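PDB 2BBE: hypothetical protein SO0527 from Shewanella oneidensis, which is of unknown function but belongs to the antibiotic biosynthesis monooxygenase family, so it may act as a monooxygenase. Local coordinates for residues 12-24 and 60-74. Residues are numbered along the deposited sequence; the frame is centred on the assembly and turned at random.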
ATOM      1  N   GLN A  12     -13.103  -4.410 -10.657  1.00 12.65           N
ATOM      2  CA  GLN A  12     -12.329  -3.573 -11.577  1.00 12.79           C
ATOM      3  C   GLN A  12     -10.816  -3.787 -11.460  1.00 12.19           C
ATOM      4  O   GLN A  12     -10.146  -4.085 -12.453  1.00 12.33           O
ATOM      5  CB  GLN A  12     -12.663  -2.073 -11.405  1.00 12.32           C
ATOM      6  CG  GLN A  12     -11.823  -1.175 -12.326  1.00 13.05           C
ATOM      7  CD  GLN A  12     -11.949   0.314 -12.029  1.00 14.83           C
ATOM      8  OE1 GLN A  12     -13.049   0.802 -11.752  1.00 16.32           O
ATOM      9  NE2 GLN A  12     -10.809   1.052 -12.100  1.00 11.92           N
ATOM     10  N   GLN A  13     -10.275  -3.584 -10.261  1.00 11.15           N
ATOM     11  CA  GLN A  13      -8.820  -3.639 -10.068  1.00 10.86           C
ATOM     12  C   GLN A  13      -8.304  -5.061 -10.241  1.00 10.28           C
ATOM     13  O   GLN A  13      -9.033  -6.034  -9.993  1.00 10.94           O
ATOM     14  CB  GLN A  13      -8.428  -3.048  -8.710  1.00  9.43           C
ATOM     15  CG  GLN A  13      -8.739  -1.540  -8.625  1.00 10.36           C
ATOM     16  CD  GLN A  13      -8.415  -0.969  -7.269  1.00 12.65           C
ATOM     17  OE1 GLN A  13      -7.461  -1.405  -6.626  1.00 13.45           O
ATOM     18  NE2 GLN A  13      -9.201   0.008  -6.820  1.00 10.83           N
ATOM     19  N   ILE A  14      -7.060  -5.178 -10.693  1.00  9.71           N
ATOM     20  CA  ILE A  14      -6.508  -6.479 -11.039  1.00  9.70           C
ATOM     21  C   ILE A  14      -5.276  -6.721 -10.194  1.00  9.96           C
ATOM     22  O   ILE A  14      -4.348  -5.889 -10.157  1.00  9.90           O
ATOM     23  CB  ILE A  14      -6.131  -6.575 -12.553  1.00  9.57           C
ATOM     24  CG1 ILE A  14      -7.405  -6.511 -13.433  1.00  9.42           C
ATOM     25  CG2 ILE A  14      -5.309  -7.849 -12.833  1.00  9.82           C
ATOM     26  CD1 ILE A  14      -8.357  -7.710 -13.262  1.00  8.87           C
ATOM     27  N   VAL A  15      -5.289  -7.849  -9.502  1.00  9.99           N
ATOM     28  CA  VAL A  15      -4.140  -8.286  -8.707  1.00  9.73           C
ATOM     29  C   VAL A  15      -3.435  -9.406  -9.478  1.00 10.19           C
ATOM     30  O   VAL A  15      -4.095 -10.235 -10.101  1.00  9.70           O
ATOM     31  CB  VAL A  15      -4.583  -8.739  -7.281  1.00  9.69           C
ATOM     32  CG1 VAL A  15      -3.453  -9.549  -6.547  1.00  9.17           C
ATOM     33  CG2 VAL A  15      -4.985  -7.495  -6.439  1.00  9.76           C
ATOM     34  N   CYS A  16      -2.110  -9.416  -9.462  1.00  9.89           N
ATOM     35  CA  CYS A  16      -1.377 -10.524 -10.076  1.00 10.66           C
ATOM     36  C   CYS A  16      -0.268 -10.995  -9.169  1.00 10.26           C
ATOM     37  O   CYS A  16       0.472 -10.174  -8.576  1.00 10.30           O
ATOM     38  CB  CYS A  16      -0.794 -10.127 -11.453  1.00 10.30           C
ATOM     39  SG  CYS A  16       0.167 -11.448 -12.268  1.00 12.32           S
ATOM     40  N   VAL A  17      -0.152 -12.313  -9.042  1.00  9.46           N
ATOM     41  CA  VAL A  17       0.985 -12.916  -8.357  1.00  8.87           C
ATOM     42  C   VAL A  17       1.717 -13.791  -9.377  1.00  9.04           C
ATOM     43  O   VAL A  17       1.120 -14.698  -9.966  1.00  9.60           O
ATOM     44  CB  VAL A  17       0.565 -13.754  -7.130  1.00  8.40           C
ATOM     45  CG1 VAL A  17       1.802 -14.414  -6.483  1.00  9.64           C
ATOM     46  CG2 VAL A  17      -0.177 -12.868  -6.088  1.00 10.79           C
ATOM     47  N   ALA A  18       2.995 -13.513  -9.594  1.00  8.42           N
ATOM     48  CA  ALA A  18       3.776 -14.227 -10.620  1.00  9.13           C
ATOM     49  C   ALA A  18       5.059 -14.731  -9.961  1.00  9.76           C
ATOM     50  O   ALA A  18       5.919 -13.927  -9.559  1.00  9.91           O
ATOM     51  CB  ALA A  18       4.089 -13.263 -11.818  1.00  8.43           C
ATOM     52  N   SER A  19       5.176 -16.055  -9.821  1.00 10.16           N
ATOM     53  CA  SER A  19       6.307 -16.657  -9.127  1.00 10.41           C
ATOM     54  C   SER A  19       7.169 -17.374 -10.131  1.00 10.40           C
ATOM     55  O   SER A  19       6.652 -17.997 -11.077  1.00 10.34           O
ATOM     56  CB  SER A  19       5.864 -17.641  -8.030  1.00 10.86           C
ATOM     57  OG  SER A  19       5.085 -18.711  -8.563  1.00 13.72           O
ATOM     58  N   PHE A  20       8.476 -17.294  -9.911  1.00  9.65           N
ATOM     59  CA  PHE A  20       9.467 -17.872 -10.810  1.00  9.65           C
ATOM     60  C   PHE A  20      10.464 -18.670 -10.015  1.00 10.35           C
ATOM     61  O   PHE A  20      11.060 -18.148  -9.064  1.00  9.42           O
ATOM     62  CB  PHE A  20      10.185 -16.764 -11.590  1.00  9.69           C
ATOM     63  CG  PHE A  20       9.242 -15.890 -12.365  1.00  9.49           C
ATOM     64  CD1 PHE A  20       8.823 -16.265 -13.648  1.00  7.91           C
ATOM     65  CD2 PHE A  20       8.701 -14.739 -11.777  1.00  8.23           C
ATOM     66  CE1 PHE A  20       7.911 -15.482 -14.357  1.00  9.43           C
ATOM     67  CE2 PHE A  20       7.796 -13.956 -12.471  1.00  9.40           C
ATOM     68  CZ  PHE A  20       7.399 -14.317 -13.765  1.00  8.31           C
ATOM     69  N   LEU A  21      10.638 -19.940 -10.395  1.00 10.19           N
ATOM     70  CA  LEU A  21      11.626 -20.800  -9.732  1.00 10.46           C
ATOM     71  C   LEU A  21      12.894 -20.845 -10.566  1.00 10.79           C
ATOM     72  O   LEU A  21      12.888 -21.411 -11.666  1.00 10.91           O
ATOM     73  CB  LEU A  21      11.083 -22.225  -9.576  1.00  9.85           C
ATOM     74  CG  LEU A  21      11.971 -23.200  -8.785  1.00 10.70           C
ATOM     75  CD1 LEU A  21      12.007 -22.828  -7.278  1.00 11.52           C
ATOM     76  CD2 LEU A  21      11.467 -24.618  -8.973  1.00 11.82           C
ATOM     77  N   SER A  22      13.985 -20.276 -10.058  1.00 11.23           N
ATOM     78  CA  SER A  22      15.209 -20.229 -10.853  1.00 12.33           C
ATOM     79  C   SER A  22      15.807 -21.638 -11.025  1.00 13.63           C
ATOM     80  O   SER A  22      15.562 -22.552 -10.218  1.00 12.69           O
ATOM     81  CB  SER A  22      16.254 -19.275 -10.257  1.00 12.76           C
ATOM     82  OG  SER A  22      16.952 -19.922  -9.215  1.00 15.17           O
ATOM     83  N   LYS A  23      16.563 -21.810 -12.103  1.00 14.22           N
ATOM     84  CA  LYS A  23      17.458 -22.965 -12.231  1.00 15.62           C
ATOM     85  C   LYS A  23      18.577 -22.866 -11.178  1.00 15.78           C
ATOM     86  O   LYS A  23      18.825 -21.779 -10.631  1.00 14.72           O
ATOM     87  CB  LYS A  23      18.065 -22.997 -13.641  1.00 15.49           C
ATOM     88  CG  LYS A  23      17.016 -23.146 -14.759  1.00 16.37           C
ATOM     89  CD  LYS A  23      17.635 -23.019 -16.155  1.00 17.28           C
ATOM     90  CE  LYS A  23      16.595 -23.417 -17.243  1.00 18.56           C
ATOM     91  NZ  LYS A  23      17.206 -23.973 -18.515  1.00 22.87           N
ATOM     92  N   GLU A  24      19.219 -24.003 -10.888  1.00 16.60           N
ATOM     93  CA  GLU A  24      20.384 -24.050 -10.006  0.50 17.61           C
ATOM     94  C   GLU A  24      21.419 -23.033 -10.489  1.00 17.15           C
ATOM     95  O   GLU A  24      21.730 -22.984 -11.683  1.00 17.42           O
ATOM     96  CB  GLU A  24      20.974 -25.471 -10.006  0.50 17.99           C
ATOM     97  CG  GLU A  24      22.185 -25.692  -9.090  0.50 19.00           C
ATOM     98  CD  GLU A  24      22.708 -27.128  -9.132  0.50 19.50           C
ATOM     99  OE1 GLU A  24      22.853 -27.693 -10.243  0.50 20.80           O
ATOM    100  OE2 GLU A  24      22.984 -27.694  -8.046  0.50 23.18           O
ATOM    101  N   ARG A  60      15.411 -20.385  -4.270  1.00 13.02           N
ATOM    102  CA  ARG A  60      15.406 -20.203  -5.744  0.50 12.59           C
ATOM    103  C   ARG A  60      14.147 -19.498  -6.262  1.00 11.77           C
ATOM    104  O   ARG A  60      14.088 -19.097  -7.438  1.00 11.50           O
ATOM    105  CB  ARG A  60      15.602 -21.532  -6.489  0.50 12.11           C
ATOM    106  CG  ARG A  60      17.054 -22.050  -6.475  0.50 13.05           C
ATOM    107  CD  ARG A  60      17.194 -23.376  -7.214  0.50 12.72           C
ATOM    108  NE  ARG A  60      18.448 -24.044  -6.866  0.50 14.19           N
ATOM    109  CZ  ARG A  60      18.758 -25.304  -7.164  0.50 15.30           C
ATOM    110  NH1 ARG A  60      17.912 -26.074  -7.839  0.50 16.38           N
ATOM    111  NH2 ARG A  60      19.927 -25.794  -6.779  0.50 15.18           N
ATOM    112  N   ARG A  61      13.123 -19.352  -5.413  1.00 11.22           N
ATOM    113  CA  ARG A  61      11.856 -18.724  -5.826  0.50 10.24           C
ATOM    114  C   ARG A  61      11.869 -17.198  -5.667  1.00 10.80           C
ATOM    115  O   ARG A  61      12.181 -16.693  -4.576  1.00  9.95           O
ATOM    116  CB  ARG A  61      10.686 -19.310  -5.018  0.50  9.76           C
ATOM    117  CG  ARG A  61       9.324 -18.622  -5.291  0.50  7.05           C
ATOM    118  CD  ARG A  61       8.160 -19.512  -4.914  0.50  4.53           C
ATOM    119  NE  ARG A  61       8.077 -20.666  -5.803  0.50  5.43           N
ATOM    120  CZ  ARG A  61       8.244 -21.935  -5.464  0.50  3.65           C
ATOM    121  NH1 ARG A  61       8.469 -22.288  -4.196  0.50  3.10           N
ATOM    122  NH2 ARG A  61       8.153 -22.862  -6.420  0.50  2.00           N
ATOM    123  N   VAL A  62      11.506 -16.485  -6.733  1.00 10.55           N
ATOM    124  CA  VAL A  62      11.404 -15.030  -6.734  1.00 10.65           C
ATOM    125  C   VAL A  62       9.996 -14.695  -7.265  1.00 11.00           C
ATOM    126  O   VAL A  62       9.586 -15.252  -8.296  1.00 11.72           O
ATOM    127  CB  VAL A  62      12.496 -14.404  -7.644  1.00 10.69           C
ATOM    128  CG1 VAL A  62      12.591 -12.909  -7.410  1.00 10.24           C
ATOM    129  CG2 VAL A  62      13.889 -15.049  -7.363  1.00 10.83           C
ATOM    130  N   THR A  63       9.262 -13.815  -6.581  1.00 10.00           N
ATOM    131  CA  THR A  63       7.832 -13.614  -6.872  1.00  9.88           C
ATOM    132  C   THR A  63       7.440 -12.142  -6.929  1.00  9.76           C
ATOM    133  O   THR A  63       7.786 -11.373  -6.024  1.00  9.51           O
ATOM    134  CB  THR A  63       6.972 -14.331  -5.790  1.00  9.70           C
ATOM    135  OG1 THR A  63       7.255 -15.730  -5.833  1.00 11.89           O
ATOM    136  CG2 THR A  63       5.445 -14.087  -5.972  1.00  8.48           C
ATOM    137  N   PHE A  64       6.715 -11.755  -7.982  1.00  8.92           N
ATOM    138  CA  PHE A  64       6.112 -10.436  -8.053  1.00  9.47           C
ATOM    139  C   PHE A  64       4.698 -10.435  -7.466  1.00  9.65           C
ATOM    140  O   PHE A  64       3.882 -11.320  -7.760  1.00  9.07           O
ATOM    141  CB  PHE A  64       6.026  -9.933  -9.526  1.00  9.38           C
ATOM    142  CG  PHE A  64       7.171  -9.039  -9.939  1.00 10.31           C
ATOM    143  CD1 PHE A  64       7.402  -7.820  -9.280  1.00  9.86           C
ATOM    144  CD2 PHE A  64       7.999  -9.396 -11.009  1.00 10.25           C
ATOM    145  CE1 PHE A  64       8.458  -6.984  -9.672  1.00 10.61           C
ATOM    146  CE2 PHE A  64       9.041  -8.562 -11.410  1.00  9.29           C
ATOM    147  CZ  PHE A  64       9.284  -7.378 -10.731  1.00  9.46           C
ATOM    148  N   VAL A  65       4.412  -9.407  -6.674  1.00  9.49           N
ATOM    149  CA  VAL A  65       3.075  -9.139  -6.162  1.00 10.08           C
ATOM    150  C   VAL A  65       2.652  -7.802  -6.757  1.00 10.55           C
ATOM    151  O   VAL A  65       3.311  -6.768  -6.535  1.00  9.83           O
ATOM    152  CB  VAL A  65       3.082  -9.097  -4.613  1.00 10.10           C
ATOM    153  CG1 VAL A  65       1.742  -8.497  -4.063  1.00 11.20           C
ATOM    154  CG2 VAL A  65       3.356 -10.531  -4.070  1.00 10.86           C
ATOM    155  N   GLU A  66       1.574  -7.829  -7.542  1.00 10.38           N
ATOM    156  CA  GLU A  66       1.246  -6.712  -8.419  1.00 10.69           C
ATOM    157  C   GLU A  66      -0.210  -6.295  -8.261  1.00 10.35           C
ATOM    158  O   GLU A  66      -1.055  -7.120  -7.872  1.00  9.98           O
ATOM    159  CB  GLU A  66       1.468  -7.116  -9.899  1.00 11.00           C
ATOM    160  CG  GLU A  66       2.758  -7.912 -10.187  1.00 11.80           C
ATOM    161  CD  GLU A  66       2.852  -8.403 -11.644  1.00 13.45           C
ATOM    162  OE1 GLU A  66       2.007  -8.016 -12.488  1.00 14.06           O
ATOM    163  OE2 GLU A  66       3.794  -9.176 -11.950  1.00 18.06           O
ATOM    164  N   LYS A  67      -0.487  -5.035  -8.604  1.00  9.29           N
ATOM    165  CA  LYS A  67      -1.861  -4.513  -8.682  0.50  9.09           C
ATOM    166  C   LYS A  67      -1.935  -3.407  -9.731  1.00  8.85           C
ATOM    167  O   LYS A  67      -1.050  -2.540  -9.809  1.00  9.04           O
ATOM    168  CB  LYS A  67      -2.357  -4.009  -7.312  0.50  9.29           C
ATOM    169  CG  LYS A  67      -3.890  -3.909  -7.189  0.50  8.65           C
ATOM    170  CD  LYS A  67      -4.365  -3.263  -5.858  0.50  9.01           C
ATOM    171  CE  LYS A  67      -4.170  -4.164  -4.629  0.50  9.19           C
ATOM    172  NZ  LYS A  67      -4.720  -3.541  -3.331  0.50  8.44           N
ATOM    173  N   PHE A  68      -2.992  -3.450 -10.541  1.00  8.53           N
ATOM    174  CA  PHE A  68      -3.237  -2.499 -11.630  1.00  9.06           C
ATOM    175  C   PHE A  68      -4.662  -1.979 -11.542  1.00  9.14           C
ATOM    176  O   PHE A  68      -5.549  -2.651 -10.997  1.00  8.06           O
ATOM    177  CB  PHE A  68      -3.000  -3.157 -13.009  1.00  9.42           C
ATOM    178  CG  PHE A  68      -1.582  -3.585 -13.213  1.00 10.45           C
ATOM    179  CD1 PHE A  68      -1.154  -4.844 -12.772  1.00 11.90           C
ATOM    180  CD2 PHE A  68      -0.655  -2.709 -13.799  1.00 11.66           C
ATOM    181  CE1 PHE A  68       0.188  -5.239 -12.923  1.00 12.24           C
ATOM    182  CE2 PHE A  68       0.682  -3.082 -13.949  1.00 10.91           C
ATOM    183  CZ  PHE A  68       1.104  -4.341 -13.513  1.00 12.55           C
ATOM    184  N   VAL A  69      -4.879  -0.769 -12.057  1.00  9.70           N
ATOM    185  CA  VAL A  69      -6.181  -0.111 -11.910  1.00  9.36           C
ATOM    186  C   VAL A  69      -7.321  -0.908 -12.577  1.00  9.94           C
ATOM    187  O   VAL A  69      -8.480  -0.817 -12.167  1.00  9.17           O
ATOM    188  CB  VAL A  69      -6.143   1.356 -12.429  1.00 10.26           C
ATOM    189  CG1 VAL A  69      -5.167   2.198 -11.587  1.00  8.80           C
ATOM    190  CG2 VAL A  69      -5.768   1.404 -13.887  1.00 11.01           C
ATOM    191  N   ASP A  70      -6.984  -1.688 -13.607  1.00 10.13           N
ATOM    192  CA  ASP A  70      -7.987  -2.489 -14.332  1.00 10.59           C
ATOM    193  C   ASP A  70      -7.311  -3.431 -15.302  1.00 10.57           C
ATOM    194  O   ASP A  70      -6.097  -3.418 -15.416  1.00  9.80           O
ATOM    195  CB  ASP A  70      -9.048  -1.621 -15.041  1.00 11.34           C
ATOM    196  CG  ASP A  70      -8.459  -0.611 -16.038  1.00 13.35           C
ATOM    197  OD1 ASP A  70      -7.401  -0.837 -16.650  1.00 13.29           O
ATOM    198  OD2 ASP A  70      -9.105   0.443 -16.216  1.00 18.42           O
ATOM    199  N   ILE A  71      -8.101  -4.266 -15.979  1.00 10.45           N
ATOM    200  CA  ILE A  71      -7.536  -5.261 -16.875  1.00 10.74           C
ATOM    201  C   ILE A  71      -6.858  -4.599 -18.093  1.00 10.51           C
ATOM    202  O   ILE A  71      -5.834  -5.066 -18.543  1.00 10.38           O
ATOM    203  CB  ILE A  71      -8.610  -6.339 -17.303  1.00 10.78           C
ATOM    204  CG1 ILE A  71      -7.934  -7.545 -17.988  1.00 11.72           C
ATOM    205  CG2 ILE A  71      -9.735  -5.712 -18.179  1.00 10.91           C
ATOM    206  CD1 ILE A  71      -6.968  -8.274 -17.071  1.00 12.29           C
ATOM    207  N   ALA A  72      -7.394  -3.488 -18.595  1.00 11.03           N
ATOM    208  CA  ALA A  72      -6.687  -2.785 -19.685  1.00 11.52           C
ATOM    209  C   ALA A  72      -5.265  -2.392 -19.274  1.00 11.28           C
ATOM    210  O   ALA A  72      -4.330  -2.557 -20.051  1.00 11.42           O
ATOM    211  CB  ALA A  72      -7.458  -1.574 -20.194  1.00 11.45           C
ATOM    212  N   ALA A  73      -5.094  -1.902 -18.045  1.00 10.83           N
ATOM    213  CA  ALA A  73      -3.768  -1.500 -17.572  1.00 10.54           C
ATOM    214  C   ALA A  73      -2.844  -2.724 -17.385  1.00 10.37           C
ATOM    215  O   ALA A  73      -1.661  -2.656 -17.703  1.00 10.26           O
ATOM    216  CB  ALA A  73      -3.885  -0.713 -16.269  1.00  9.72           C
ATOM    217  N   PHE A  74      -3.395  -3.830 -16.892  1.00 10.37           N
ATOM    218  CA  PHE A  74      -2.646  -5.091 -16.787  1.00 10.90           C
ATOM    219  C   PHE A  74      -2.196  -5.567 -18.184  1.00 11.59           C
ATOM    220  O   PHE A  74      -1.034  -5.920 -18.380  1.00 11.84           O
ATOM    221  CB  PHE A  74      -3.466  -6.179 -16.050  1.00 10.84           C
ATOM    222  CG  PHE A  74      -2.733  -7.497 -15.918  1.00 12.56           C
ATOM    223  CD1 PHE A  74      -1.659  -7.629 -15.030  1.00 14.31           C
ATOM    224  CD2 PHE A  74      -3.081  -8.582 -16.706  1.00 13.86           C
ATOM    225  CE1 PHE A  74      -0.962  -8.837 -14.919  1.00 14.81           C
ATOM    226  CE2 PHE A  74      -2.379  -9.802 -16.597  1.00 15.61           C
ATOM    227  CZ  PHE A  74      -1.326  -9.918 -15.698  1.00 13.82           C
TER
HETATM  228  O   HOH W   1     -10.735  -4.732 -14.888  1.00 10.84           O
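E66 and C16 face each other as an antiparallel hydrogen-bonded pair, one of several that join strand 14-22 to strand 61-68; the strand axes run at 168° and approach to 4.6 Å. Hydrogen-bonded pairs run from I14 with F68 to F20 with V62, and after the L21 with R61 pair S22 N donates to R60 O. The E66 side chain can be followed outward. Its CB lies 3.5 Å from C16 O, and CG stays close to the same oxygen. E66 lies on the face that carries C16 and A18; with CG beside its backbone N (chi1 -43°) and the chain extended beyond it, the carboxylate lies among C16, A18 and the F68 and F74 rings. There OE1 comes 3.7 Å from C16 CB and lies in plane at the edges of both rings, while OE2 lies 4.1 Å from A18 CB. C16 turns its sulfur to the F74 ring, SG lying 5.0 Å from the ring centroid and 67° off the normal, an oblique sulfur-aromatic contact. I14 CG2 lies 4.0 Å from F74 CG, so the first turn of helix 71-78 packs on the strand. That turn is fixed by an N-cap: D70 OD1 accepts from A73 N at 2.9 Å. Beside it, Q12 NE2 donates to V69 O (3.0 Å), from above the carbonyl plane. On the other face, T63 OG1 is hydrogen-bonded to the hydroxyl of Y103 of the third subunit, and K67 NZ to Q105 OE1 of the same chain. The pair forms the centre of a four-stranded antiparallel sheet, order 47-55, 61-68, 8-22, 95-107, consistent with the dimeric alpha-beta barrel clan; helix 27-35 covers V62, and Y86 meets F20 edge-to-face.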